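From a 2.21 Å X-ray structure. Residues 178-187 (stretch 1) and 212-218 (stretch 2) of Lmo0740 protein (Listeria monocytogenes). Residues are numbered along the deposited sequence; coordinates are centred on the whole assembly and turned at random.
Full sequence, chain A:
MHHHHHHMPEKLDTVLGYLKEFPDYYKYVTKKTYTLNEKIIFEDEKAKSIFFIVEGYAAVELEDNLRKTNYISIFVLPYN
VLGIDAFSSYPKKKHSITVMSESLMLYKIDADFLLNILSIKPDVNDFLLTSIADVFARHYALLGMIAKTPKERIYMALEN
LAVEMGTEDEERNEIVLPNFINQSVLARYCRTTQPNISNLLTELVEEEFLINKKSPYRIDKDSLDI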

# COMPACT_ATOMS: atom_id res chain seq x y z
N PRO A 178 10.32 18.09 -9.61
CA PRO A 178 11.42 18.60 -8.80
C PRO A 178 12.81 18.21 -9.29
O PRO A 178 13.02 17.15 -9.87
N ASN A 179 13.74 19.07 -8.92
CA ASN A 179 15.11 19.00 -9.31
C ASN A 179 15.79 17.73 -8.89
O ASN A 179 16.66 17.23 -9.60
N PHE A 180 15.42 17.19 -7.73
CA PHE A 180 16.05 15.98 -7.23
C PHE A 180 15.71 14.71 -8.06
O PHE A 180 16.41 13.71 -7.96
N ILE A 181 14.67 14.74 -8.87
CA ILE A 181 14.41 13.69 -9.84
C ILE A 181 15.31 13.87 -11.08
O ILE A 181 14.97 14.62 -12.04
N ASN A 182 16.47 13.22 -11.02
CA ASN A 182 17.40 13.15 -12.13
C ASN A 182 17.41 11.76 -12.68
O ASN A 182 16.64 10.84 -12.26
N GLN A 183 18.28 11.58 -13.65
CA GLN A 183 18.43 10.29 -14.31
C GLN A 183 18.67 9.10 -13.40
O GLN A 183 18.09 8.01 -13.60
N SER A 184 19.57 9.26 -12.45
CA SER A 184 19.89 8.19 -11.51
C SER A 184 18.70 7.85 -10.62
O SER A 184 18.38 6.68 -10.37
N VAL A 185 18.00 8.88 -10.15
CA VAL A 185 16.86 8.66 -9.30
C VAL A 185 15.70 8.01 -10.09
O VAL A 185 15.10 7.01 -9.65
N LEU A 186 15.45 8.52 -11.30
CA LEU A 186 14.42 7.98 -12.14
C LEU A 186 14.68 6.54 -12.38
O LEU A 186 13.76 5.76 -12.30
N ALA A 187 15.93 6.18 -12.66
CA ALA A 187 16.27 4.80 -12.88
C ALA A 187 16.00 3.91 -11.68
O ALA A 187 15.57 2.74 -11.82
N ASN A 212 12.19 17.74 -22.86
CA ASN A 212 13.64 17.54 -22.95
C ASN A 212 14.11 16.28 -22.23
O ASN A 212 13.50 15.87 -21.28
N LYS A 213 15.23 15.74 -22.65
CA LYS A 213 15.86 14.59 -22.05
C LYS A 213 16.56 14.90 -20.71
O LYS A 213 16.94 14.01 -20.00
N LYS A 214 16.62 16.17 -20.37
CA LYS A 214 17.41 16.72 -19.31
C LYS A 214 16.56 17.12 -18.09
O LYS A 214 15.53 17.77 -18.23
N SER A 215 17.01 16.82 -16.89
CA SER A 215 16.24 17.26 -15.71
C SER A 215 16.49 18.74 -15.36
O SER A 215 17.56 19.28 -15.62
N PRO A 216 15.50 19.38 -14.74
CA PRO A 216 14.22 18.80 -14.29
C PRO A 216 13.30 18.42 -15.43
O PRO A 216 13.20 19.13 -16.44
N TYR A 217 12.63 17.28 -15.29
CA TYR A 217 11.81 16.76 -16.36
C TYR A 217 10.55 17.59 -16.53
O TYR A 217 9.86 17.93 -15.56
N ARG A 218 10.27 17.91 -17.80
CA ARG A 218 9.11 18.69 -18.18
C ARG A 218 8.25 17.78 -19.05
O ARG A 218 8.72 17.28 -20.06

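Packing of residues 178-187 against 212-218, a contact of 345 Å² (both sides summed) with no direct hydrogen bond across it. Tyr-217 dominates, with 88 Å² covered. Its CA-to-CB bond runs sideways, but chi1 of -62° (m) and chi2 of -59° carry the ring to the start of the helix that begins at Gln-183. There Ile-181 O lies 3.3 Å from Tyr-217 CE2, and two buried aliphatic side chains supply apolar contacts: Ile-181 (m, m), CG2 to Tyr-217 CD2 4.0 Å, and Leu-186 (t, p), which points toward the other stretch, CD2 to Tyr-217 CE2 4.1 Å. At the ring edge, Gln-183 N comes within 3.2 Å of Tyr-217 OH, but the angle is too poor for a hydrogen bond. The hydroxyl instead pairs with water 2 (Tyr-217 OH to water O 2.7 Å), which donates to Lys-213 O (2.6 Å from the water O) and weakly to Gln-183 OE1 (3.4 Å from the water O). The extended Gln-183 side chain (chi1 and chi2 t) thus joins the same polar cluster. Pro-216, second in coverage at 47 Å², follows a cis peptide bond; its ring CG meets Asn-179 ND2 at 3.9 Å, the t rotamer of Asn-179 bringing its amide nearer although its CA-to-CB bond points away. Water 1 ties the backbones together: it accepts from Tyr-217 N (2.9 Å to the water O) and donates to Pro-178 O (2.9 Å) and Ile-181 O (2.5 Å). Ser-215 (p) points toward the first stretch, its CB 3.4 Å from Ile-181 O and its OG 3.8 Å from Asn-182 CB. Asn-182 (p), at the N-cap, directs OD1 to its own helix, where it accepts from Val-185 N at 2.9 Å.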

# COMPACT_ATOMS: atom_id res chain seq x y z
CB PRO A 178 11.20 17.92 -7.44
CG PRO A 178 9.78 17.57 -7.42
CD PRO A 178 9.44 17.20 -8.83
CB ASN A 179 15.83 20.16 -8.65
CG ASN A 179 17.11 20.52 -9.36
OD1 ASN A 179 18.20 20.42 -8.79
ND2 ASN A 179 16.99 20.93 -10.61
CB PHE A 180 15.75 15.78 -5.72
CG PHE A 180 14.33 15.39 -5.42
CD1 PHE A 180 13.92 14.08 -5.54
CD2 PHE A 180 13.41 16.36 -5.01
CE1 PHE A 180 12.62 13.71 -5.24
CE2 PHE A 180 12.11 16.01 -4.73
CZ PHE A 180 11.70 14.68 -4.86
CB ILE A 181 12.95 13.64 -10.30
CG1 ILE A 181 11.96 13.62 -9.13
CG2 ILE A 181 12.74 12.40 -11.20
CD1 ILE A 181 11.96 12.39 -8.29
CB ASN A 182 18.83 13.55 -11.71
CG ASN A 182 19.36 12.76 -10.51
OD1 ASN A 182 18.88 11.69 -10.20
ND2 ASN A 182 20.36 13.30 -9.87
CB GLN A 183 19.53 10.39 -15.36
CG GLN A 183 19.42 9.32 -16.43
CD GLN A 183 20.30 9.62 -17.61
OE1 GLN A 183 20.00 10.50 -18.45
NE2 GLN A 183 21.40 8.92 -17.68
CB SER A 184 21.09 8.60 -10.62
OG SER A 184 21.37 7.58 -9.69
CB VAL A 185 16.45 9.95 -8.62
CG1 VAL A 185 15.10 9.81 -7.93
CG2 VAL A 185 17.56 10.41 -7.63
CB LEU A 186 14.30 8.74 -13.46
CG LEU A 186 13.13 8.44 -14.37
CD1 LEU A 186 11.83 8.74 -13.65
CD2 LEU A 186 13.25 9.28 -15.63
CB ALA A 187 17.71 4.65 -13.27
CB ASN A 212 14.39 18.74 -22.33
CG ASN A 212 15.78 18.95 -22.93
OD1 ASN A 212 16.17 18.27 -23.89
ND2 ASN A 212 16.51 19.91 -22.40
CB LYS A 213 16.91 14.07 -23.02
CG LYS A 213 17.38 12.69 -22.66
CD LYS A 213 18.54 12.25 -23.52
CE LYS A 213 19.22 11.08 -22.83
NZ LYS A 213 19.49 10.02 -23.82
CB LYS A 214 17.98 17.99 -19.91
CG LYS A 214 19.19 18.55 -19.24
CD LYS A 214 19.20 20.07 -19.40
CE LYS A 214 20.60 20.60 -19.38
NZ LYS A 214 21.42 19.85 -18.39
CB SER A 215 16.51 16.38 -14.50
OG SER A 215 17.89 16.18 -14.31
CB PRO A 216 13.59 19.89 -13.41
CG PRO A 216 14.45 21.11 -13.56
CD PRO A 216 15.70 20.77 -14.33
CB TYR A 217 11.47 15.30 -16.08
CG TYR A 217 12.72 14.48 -16.04
CD1 TYR A 217 13.56 14.43 -17.14
CD2 TYR A 217 13.13 13.84 -14.88
CE1 TYR A 217 14.73 13.71 -17.12
CE2 TYR A 217 14.33 13.11 -14.85
CZ TYR A 217 15.12 13.06 -15.98
OH TYR A 217 16.29 12.37 -16.01
CB ARG A 218 9.54 19.91 -18.98
CG ARG A 218 10.38 20.89 -18.19
CD ARG A 218 11.08 21.92 -19.08
NE ARG A 218 11.62 23.00 -18.25
CZ ARG A 218 11.02 24.15 -17.96
NH1 ARG A 218 9.81 24.46 -18.44
NH2 ARG A 218 11.64 25.03 -17.18
O HOH W 1 13.17 16.24 -12.64
O HOH W 2 18.07 13.22 -17.84